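Local coordinates for protein 2-oxoglutarate-dependent dioxygenase DAO (Oryza sativa subsp. indica, PDB 6KUN) that probably oxidises the auxin indole-3-acetic acid irreversibly to inactive 2-oxoindole-3-acetic acid, as an iron(II)- and 2-oxoglutarate-dependent dioxygenase that controls auxin levels, at residues B[217-229]-B[258-272]. Sequence-based numbering, arbitrary orientation.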
ATOM      1  N   ASP B 217      18.475 -21.695  -9.577  1.00 16.56           N
ATOM      2  CA  ASP B 217      19.226 -22.784 -10.221  1.00 15.20           C
ATOM      3  C   ASP B 217      19.610 -23.841  -9.209  1.00 14.79           C
ATOM      4  O   ASP B 217      19.475 -25.029  -9.471  1.00 17.66           O
ATOM      5  CB  ASP B 217      20.478 -22.270 -10.911  1.00 14.04           C
ATOM      6  CG  ASP B 217      20.191 -21.400 -12.125  1.00 22.28           C
ATOM      7  OD1 ASP B 217      19.045 -21.312 -12.598  1.00 13.75           O
ATOM      8  OD2 ASP B 217      21.194 -20.764 -12.598  1.00 20.31           O
ATOM      9  N   VAL B 218      20.102 -23.424  -8.037  1.00 14.18           N
ATOM     10  CA  VAL B 218      20.389 -24.381  -6.961  1.00 16.24           C
ATOM     11  C   VAL B 218      19.153 -25.163  -6.531  1.00 18.55           C
ATOM     12  O   VAL B 218      19.252 -26.351  -6.174  1.00 24.19           O
ATOM     13  CB  VAL B 218      21.042 -23.691  -5.765  1.00 16.60           C
ATOM     14  CG1 VAL B 218      21.010 -24.612  -4.555  1.00 15.83           C
ATOM     15  CG2 VAL B 218      22.474 -23.276  -6.092  1.00 23.32           C
ATOM     16  N   GLY B 219      17.973 -24.545  -6.581  1.00 21.63           N
ATOM     17  CA  GLY B 219      16.754 -25.302  -6.327  1.00 16.66           C
ATOM     18  C   GLY B 219      16.569 -26.460  -7.309  1.00 16.00           C
ATOM     19  O   GLY B 219      16.155 -27.586  -6.921  1.00 17.09           O
ATOM     20  N   GLN B 220      16.812 -26.181  -8.607  1.00 20.10           N
ATOM     21  CA  GLN B 220      16.688 -27.205  -9.646  1.00 18.68           C
ATOM     22  C   GLN B 220      17.708 -28.313  -9.432  1.00 25.77           C
ATOM     23  O   GLN B 220      17.400 -29.484  -9.606  1.00 22.87           O
ATOM     24  CB  GLN B 220      16.859 -26.543 -11.018  1.00 18.08           C
ATOM     25  CG  GLN B 220      17.393 -27.401 -12.183  1.00 16.32           C
ATOM     26  CD  GLN B 220      16.360 -28.350 -12.776  1.00 24.10           C
ATOM     27  OE1 GLN B 220      15.155 -28.300 -12.452  1.00 27.68           O
ATOM     28  NE2 GLN B 220      16.836 -29.241 -13.624  1.00 19.46           N
ATOM     29  N   ALA B 221      18.922 -27.968  -9.021  1.00 22.43           N
ATOM     30  CA  ALA B 221      19.965 -28.974  -8.862  1.00 20.94           C
ATOM     31  C   ALA B 221      19.784 -29.764  -7.565  1.00 20.96           C
ATOM     32  O   ALA B 221      19.837 -30.997  -7.562  1.00 20.54           O
ATOM     33  CB  ALA B 221      21.359 -28.333  -8.938  1.00 17.57           C
ATOM     34  N   TRP B 222      19.542 -29.088  -6.457  1.00 22.76           N
ATOM     35  CA  TRP B 222      19.291 -29.766  -5.192  1.00 23.12           C
ATOM     36  C   TRP B 222      18.076 -30.677  -5.261  1.00 28.79           C
ATOM     37  O   TRP B 222      18.020 -31.700  -4.565  1.00 22.21           O
ATOM     38  CB  TRP B 222      19.104 -28.707  -4.112  1.00 22.05           C
ATOM     39  CG  TRP B 222      18.767 -29.205  -2.761  1.00 24.60           C
ATOM     40  CD1 TRP B 222      19.646 -29.431  -1.723  1.00 29.50           C
ATOM     41  CD2 TRP B 222      17.476 -29.479  -2.266  1.00 23.53           C
ATOM     42  NE1 TRP B 222      18.951 -29.870  -0.627  1.00 29.80           N
ATOM     43  CE2 TRP B 222      17.614 -29.893  -0.929  1.00 28.32           C
ATOM     44  CE3 TRP B 222      16.190 -29.410  -2.821  1.00 28.13           C
ATOM     45  CZ2 TRP B 222      16.529 -30.241  -0.149  1.00 31.17           C
ATOM     46  CZ3 TRP B 222      15.121 -29.744  -2.043  1.00 28.30           C
ATOM     47  CH2 TRP B 222      15.292 -30.168  -0.723  1.00 30.66           C
ATOM     48  N   SER B 223      17.085 -30.329  -6.066  1.00 19.57           N
ATOM     49  CA  SER B 223      15.864 -31.127  -6.124  1.00 22.88           C
ATOM     50  C   SER B 223      15.956 -32.256  -7.149  1.00 23.95           C
ATOM     51  O   SER B 223      14.960 -32.917  -7.422  1.00 22.66           O
ATOM     52  CB  SER B 223      14.682 -30.233  -6.432  1.00 16.59           C
ATOM     53  OG  SER B 223      14.706 -29.827  -7.787  1.00 30.04           O
ATOM     54  N   ASN B 224      17.132 -32.445  -7.722  1.00 21.42           N
ATOM     55  CA  ASN B 224      17.375 -33.404  -8.783  1.00 26.02           C
ATOM     56  C   ASN B 224      16.476 -33.188  -9.978  1.00 28.64           C
ATOM     57  O   ASN B 224      15.968 -34.142 -10.550  1.00 23.31           O
ATOM     58  CB  ASN B 224      17.233 -34.841  -8.304  1.00 24.66           C
ATOM     59  CG  ASN B 224      17.897 -35.798  -9.255  1.00 38.31           C
ATOM     60  OD1 ASN B 224      19.003 -35.550  -9.702  1.00 29.14           O
ATOM     61  ND2 ASN B 224      17.174 -36.834  -9.646  1.00 34.40           N
ATOM     62  N   GLY B 225      16.251 -31.938 -10.335  1.00 29.48           N
ATOM     63  CA  GLY B 225      15.423 -31.629 -11.479  1.00 24.57           C
ATOM     64  C   GLY B 225      13.946 -31.471 -11.197  1.00 30.15           C
ATOM     65  O   GLY B 225      13.200 -31.143 -12.118  1.00 30.23           O
ATOM     66  N   ARG B 226      13.501 -31.675  -9.964  1.00 24.49           N
ATOM     67  CA  ARG B 226      12.076 -31.678  -9.675  1.00 28.66           C
ATOM     68  C   ARG B 226      11.476 -30.290  -9.482  1.00 29.65           C
ATOM     69  O   ARG B 226      10.255 -30.109  -9.634  1.00 25.37           O
ATOM     70  CB  ARG B 226      11.832 -32.528  -8.425  1.00 31.90           C
ATOM     71  CG  ARG B 226      12.076 -33.998  -8.650  1.00 33.00           C
ATOM     72  CD  ARG B 226      12.042 -34.788  -7.370  1.00 41.89           C
ATOM     73  NE  ARG B 226      12.351 -36.190  -7.671  1.00 48.97           N
ATOM     74  CZ  ARG B 226      11.476 -37.030  -8.226  1.00 41.88           C
ATOM     75  NH1 ARG B 226      10.257 -36.606  -8.520  1.00 27.84           N
ATOM     76  NH2 ARG B 226      11.827 -38.283  -8.482  1.00 48.20           N
ATOM     77  N   LEU B 227      12.259 -29.306  -9.156  1.00 22.29           N
ATOM     78  CA  LEU B 227      11.747 -27.934  -8.987  1.00 22.85           C
ATOM     79  C   LEU B 227      12.336 -27.065 -10.085  1.00 27.95           C
ATOM     80  O   LEU B 227      13.558 -27.090 -10.306  1.00 28.89           O
ATOM     81  CB  LEU B 227      12.109 -27.371  -7.624  1.00 23.96           C
ATOM     82  CG  LEU B 227      11.740 -28.144  -6.363  1.00 35.54           C
ATOM     83  CD1 LEU B 227      12.303 -27.446  -5.152  1.00 34.51           C
ATOM     84  CD2 LEU B 227      10.271 -28.302  -6.237  1.00 41.95           C
ATOM     85  N   HIS B 228      11.474 -26.309 -10.752  1.00 24.03           N
ATOM     86  CA  HIS B 228      11.837 -25.558 -11.939  1.00 26.80           C
ATOM     87  C   HIS B 228      12.499 -24.235 -11.562  1.00 28.33           C
ATOM     88  O   HIS B 228      11.906 -23.427 -10.840  1.00 21.40           O
ATOM     89  CB  HIS B 228      10.588 -25.259 -12.774  1.00 26.99           C
ATOM     90  CG  HIS B 228      10.863 -24.452 -14.007  1.00 25.10           C
ATOM     91  ND1 HIS B 228      11.690 -24.905 -15.017  1.00 26.73           N
ATOM     92  CD2 HIS B 228      10.451 -23.215 -14.383  1.00 28.12           C
ATOM     93  CE1 HIS B 228      11.756 -23.987 -15.970  1.00 25.77           C
ATOM     94  NE2 HIS B 228      10.999 -22.960 -15.621  1.00 30.62           N
ATOM     95  N   ASN B 229      13.692 -23.990 -12.103  1.00 20.92           N
ATOM     96  CA  ASN B 229      14.358 -22.704 -11.923  1.00 15.04           C
ATOM     97  C   ASN B 229      13.765 -21.719 -12.933  1.00 19.45           C
ATOM     98  O   ASN B 229      13.987 -21.828 -14.144  1.00 23.06           O
ATOM     99  CB  ASN B 229      15.867 -22.830 -12.067  1.00 18.70           C
ATOM    100  CG  ASN B 229      16.292 -23.589 -13.283  1.00 25.51           C
ATOM    101  OD1 ASN B 229      15.610 -24.530 -13.738  1.00 25.52           O
ATOM    102  ND2 ASN B 229      17.444 -23.220 -13.821  1.00 25.21           N
ATOM    103  N   SER B 258      24.244 -30.667  -3.532  1.00 20.85           N
ATOM    104  CA  SER B 258      24.058 -32.067  -3.891  1.00 28.33           C
ATOM    105  C   SER B 258      22.655 -32.538  -3.534  1.00 23.93           C
ATOM    106  O   SER B 258      22.209 -32.385  -2.401  1.00 32.65           O
ATOM    107  CB  SER B 258      25.089 -32.959  -3.171  1.00 39.05           C
ATOM    108  OG  SER B 258      24.948 -34.300  -3.640  1.00 42.04           O
ATOM    109  N   ALA B 259      21.958 -33.085  -4.516  1.00 25.76           N
ATOM    110  CA  ALA B 259      20.601 -33.532  -4.301  1.00 24.58           C
ATOM    111  C   ALA B 259      20.558 -34.584  -3.202  1.00 44.37           C
ATOM    112  O   ALA B 259      21.503 -35.370  -3.066  1.00 47.69           O
ATOM    113  CB  ALA B 259      20.013 -34.096  -5.593  1.00 28.80           C
ATOM    114  N   PRO B 260      19.518 -34.600  -2.377  1.00 39.87           N
ATOM    115  CA  PRO B 260      19.348 -35.706  -1.422  1.00 41.03           C
ATOM    116  C   PRO B 260      19.006 -37.021  -2.116  1.00 31.04           C
ATOM    117  O   PRO B 260      18.335 -37.052  -3.153  1.00 40.31           O
ATOM    118  CB  PRO B 260      18.193 -35.217  -0.531  1.00 49.54           C
ATOM    119  CG  PRO B 260      18.156 -33.677  -0.736  1.00 44.37           C
ATOM    120  CD  PRO B 260      18.579 -33.473  -2.142  1.00 42.15           C
ATOM    121  N   GLY B 261      19.443 -38.120  -1.511  1.00 48.77           N
ATOM    122  CA  GLY B 261      19.120 -39.446  -2.023  1.00 38.52           C
ATOM    123  C   GLY B 261      17.687 -39.697  -2.477  1.00 55.03           C
ATOM    124  O   GLY B 261      17.473 -40.301  -3.541  1.00 38.56           O
ATOM    125  N   GLU B 262      16.680 -39.253  -1.721  1.00 31.96           N
ATOM    126  CA  GLU B 262      15.324 -39.707  -1.975  1.00 48.09           C
ATOM    127  C   GLU B 262      14.686 -39.070  -3.212  1.00 56.23           C
ATOM    128  O   GLU B 262      13.567 -39.464  -3.587  1.00 42.96           O
ATOM    129  CB  GLU B 262      14.411 -39.440  -0.768  1.00 59.23           C
ATOM    130  CG  GLU B 262      14.835 -40.132   0.520  1.00 72.07           C
ATOM    131  CD  GLU B 262      15.793 -39.290   1.367  1.00 60.07           C
ATOM    132  OE1 GLU B 262      16.745 -38.690   0.805  1.00 45.96           O
ATOM    133  OE2 GLU B 262      15.580 -39.238   2.596  1.00 52.65           O
ATOM    134  N   LEU B 263      15.365 -38.122  -3.863  1.00 55.31           N
ATOM    135  CA  LEU B 263      14.834 -37.497  -5.070  1.00 58.14           C
ATOM    136  C   LEU B 263      15.377 -38.117  -6.357  1.00 51.54           C
ATOM    137  O   LEU B 263      14.947 -37.707  -7.451  1.00 24.17           O
ATOM    138  CB  LEU B 263      15.129 -35.996  -5.082  1.00 54.10           C
ATOM    139  CG  LEU B 263      14.618 -35.193  -3.886  1.00 43.97           C
ATOM    140  CD1 LEU B 263      13.199 -35.569  -3.558  1.00 43.11           C
ATOM    141  CD2 LEU B 263      15.515 -35.403  -2.691  1.00 52.72           C
ATOM    142  N   VAL B 264      16.313 -39.068  -6.258  1.00 42.20           N
ATOM    143  CA  VAL B 264      16.808 -39.831  -7.406  1.00 61.61           C
ATOM    144  C   VAL B 264      16.261 -41.253  -7.317  1.00 57.38           C
ATOM    145  O   VAL B 264      16.534 -41.975  -6.348  1.00 60.64           O
ATOM    146  CB  VAL B 264      18.346 -39.845  -7.482  1.00 53.60           C
ATOM    147  CG1 VAL B 264      18.961 -39.960  -6.088  1.00 54.82           C
ATOM    148  CG2 VAL B 264      18.811 -41.007  -8.406  1.00 28.54           C
ATOM    149  N   ASP B 265      15.501 -41.657  -8.334  1.00 53.52           N
ATOM    150  CA  ASP B 265      14.877 -42.982  -8.379  1.00 48.10           C
ATOM    151  C   ASP B 265      15.119 -43.601  -9.748  1.00 47.46           C
ATOM    152  O   ASP B 265      15.778 -43.013 -10.611  1.00 41.76           O
ATOM    153  CB  ASP B 265      13.374 -42.886  -8.060  1.00 47.77           C
ATOM    154  CG  ASP B 265      12.681 -41.740  -8.790  1.00 48.53           C
ATOM    155  OD1 ASP B 265      12.836 -41.631 -10.016  1.00 47.49           O
ATOM    156  OD2 ASP B 265      11.945 -40.957  -8.137  1.00 45.86           O
ATOM    157  N   GLY B 266      14.584 -44.813  -9.954  1.00 54.74           N
ATOM    158  CA  GLY B 266      14.732 -45.462 -11.243  1.00 60.13           C
ATOM    159  C   GLY B 266      14.290 -44.590 -12.402  1.00 72.60           C
ATOM    160  O   GLY B 266      14.905 -44.611 -13.471  1.00 77.33           O
ATOM    161  N   GLU B 267      13.226 -43.803 -12.204  1.00 73.37           N
ATOM    162  CA  GLU B 267      12.656 -42.965 -13.254  1.00 69.39           C
ATOM    163  C   GLU B 267      13.228 -41.549 -13.291  1.00 66.84           C
ATOM    164  O   GLU B 267      13.078 -40.862 -14.309  1.00 59.06           O
ATOM    165  CB  GLU B 267      11.133 -42.871 -13.075  1.00 82.57           C
ATOM    166  CG  GLU B 267      10.307 -43.626 -14.104  1.00 88.65           C
ATOM    167  CD  GLU B 267      10.012 -42.790 -15.335  1.00 97.55           C
ATOM    168  OE1 GLU B 267       9.230 -41.822 -15.223  1.00 94.41           O
ATOM    169  OE2 GLU B 267      10.573 -43.100 -16.413  1.00104.56           O
ATOM    170  N   HIS B 268      13.846 -41.081 -12.207  1.00 61.23           N
ATOM    171  CA  HIS B 268      14.520 -39.781 -12.175  1.00 59.80           C
ATOM    172  C   HIS B 268      15.931 -40.017 -11.641  1.00 63.01           C
ATOM    173  O   HIS B 268      16.175 -39.911 -10.434  1.00 51.37           O
ATOM    174  CB  HIS B 268      13.757 -38.776 -11.314  1.00 66.05           C
ATOM    175  CG  HIS B 268      12.334 -38.566 -11.735  1.00 68.99           C
ATOM    176  ND1 HIS B 268      11.315 -39.414 -11.359  1.00 72.73           N
ATOM    177  CD2 HIS B 268      11.763 -37.607 -12.500  1.00 71.40           C
ATOM    178  CE1 HIS B 268      10.177 -38.986 -11.875  1.00 75.81           C
ATOM    179  NE2 HIS B 268      10.421 -37.891 -12.570  1.00 73.01           N
ATOM    180  N   PRO B 269      16.878 -40.378 -12.506  1.00 63.39           N
ATOM    181  CA  PRO B 269      18.259 -40.605 -12.046  1.00 42.75           C
ATOM    182  C   PRO B 269      18.996 -39.284 -11.821  1.00 40.69           C
ATOM    183  O   PRO B 269      18.617 -38.235 -12.338  1.00 38.56           O
ATOM    184  CB  PRO B 269      18.899 -41.387 -13.194  1.00 37.11           C
ATOM    185  CG  PRO B 269      18.134 -40.943 -14.409  1.00 47.24           C
ATOM    186  CD  PRO B 269      16.721 -40.603 -13.958  1.00 52.42           C
ATOM    187  N   ARG B 270      20.064 -39.374 -11.050  1.00 26.39           N
ATOM    188  CA  ARG B 270      20.829 -38.207 -10.618  1.00 45.03           C
ATOM    189  C   ARG B 270      21.278 -37.326 -11.780  1.00 40.74           C
ATOM    190  O   ARG B 270      22.045 -37.744 -12.649  1.00 32.78           O
ATOM    191  CB  ARG B 270      22.027 -38.716  -9.842  1.00 32.05           C
ATOM    192  CG  ARG B 270      22.952 -37.599  -9.345  1.00 40.56           C
ATOM    193  CD  ARG B 270      23.378 -37.859  -7.916  1.00 49.02           C
ATOM    194  NE  ARG B 270      24.300 -36.837  -7.428  1.00 77.62           N
ATOM    195  CZ  ARG B 270      24.032 -35.533  -7.383  1.00 83.75           C
ATOM    196  NH1 ARG B 270      22.868 -35.067  -7.807  1.00 95.59           N
ATOM    197  NH2 ARG B 270      24.941 -34.690  -6.920  1.00 77.01           N
ATOM    198  N   ARG B 271      20.806 -36.080 -11.772  1.00 29.70           N
ATOM    199  CA  ARG B 271      20.918 -35.188 -12.922  1.00 30.85           C
ATOM    200  C   ARG B 271      22.227 -34.409 -12.961  1.00 24.62           C
ATOM    201  O   ARG B 271      22.781 -34.196 -14.039  1.00 27.55           O
ATOM    202  CB  ARG B 271      19.751 -34.182 -12.941  1.00 46.84           C
ATOM    203  CG  ARG B 271      18.379 -34.811 -13.195  1.00 65.16           C
ATOM    204  CD  ARG B 271      18.030 -34.858 -14.675  1.00 70.64           C
ATOM    205  NE  ARG B 271      17.058 -33.833 -15.052  1.00 78.07           N
ATOM    206  CZ  ARG B 271      15.784 -33.827 -14.659  1.00 75.87           C
ATOM    207  NH1 ARG B 271      15.327 -34.782 -13.852  1.00 70.42           N
ATOM    208  NH2 ARG B 271      14.971 -32.858 -15.058  1.00 69.18           N
ATOM    209  N   TYR B 272      22.744 -33.988 -11.812  1.00 24.28           N
ATOM    210  CA  TYR B 272      23.862 -33.065 -11.772  1.00 31.46           C
ATOM    211  C   TYR B 272      24.940 -33.616 -10.871  1.00 30.33           C
ATOM    212  O   TYR B 272      24.640 -34.250  -9.848  1.00 22.53           O
ATOM    213  CB  TYR B 272      23.415 -31.692 -11.282  1.00 26.59           C
ATOM    214  CG  TYR B 272      22.294 -31.078 -12.100  1.00 20.87           C
ATOM    215  CD1 TYR B 272      22.551 -30.451 -13.304  1.00 22.29           C
ATOM    216  CD2 TYR B 272      20.993 -31.106 -11.652  1.00 21.52           C
ATOM    217  CE1 TYR B 272      21.537 -29.865 -14.034  1.00 29.15           C
ATOM    218  CE2 TYR B 272      19.964 -30.557 -12.384  1.00 24.05           C
ATOM    219  CZ  TYR B 272      20.261 -29.913 -13.568  1.00 21.28           C
ATOM    220  OH  TYR B 272      19.236 -29.353 -14.317  1.00 28.98           O
TER
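Pro260 lies over one face of the Trp222 indole, its CD 3.9 Å from the centroid of the five-membered ring in a CH-pi contact; Phe178 meets the same indole edge-to-face. A Schellman motif ends helix 217-222, with hydrogen bonds from Gly225 N to Gln220 O and from Asn224 N to Ala221 O, and Asn224, at positive phi, as its C-prime residue. This helix end of the jelly-roll dioxygenase fold packs against the loop that joins strands 256-257 and 275-276, outside the 2-oxoglutarate site. His268 CD2 lies over one face of the Arg226 guanidinium, with the two planes 50° apart, and Leu263 O and Asp265 OD2 are at its edge. Gly225 CA sits over a face of the Arg271 guanidinium, while the ring of Tyr272 presents CD2 to Ala221 CA and CB. Asn224, its CG anti to the backbone N (chi1 -162°), reaches into the loop and joins its two arms: OD1 takes the N-H of Arg271 in plane on a lone pair, at 2.8 Å, while ND2 gives a bond to Leu263 O at 3.2 Å from above the carbonyl plane and a weak one to Pro269 O. The extended Arg226 side chain slants across Leu263, and its NE donates to the same Leu263 O at 3.0 Å, in the guanidinium plane. Its NH2 forms a salt bridge with Asp265 OD2 at 2.7 Å. A leucine in place of Arg226 would probably leave the Asp265 carboxylate without this charged mate and Leu263 O with one strong donor fewer. Asp265 OD1 accepts from ND1 of the poorly ordered His268 at 3.0 Å on its syn lone pair. At the helix end, Trp222 O receives a CA-H...O contact from Ala259 CA, 3.2 Å away.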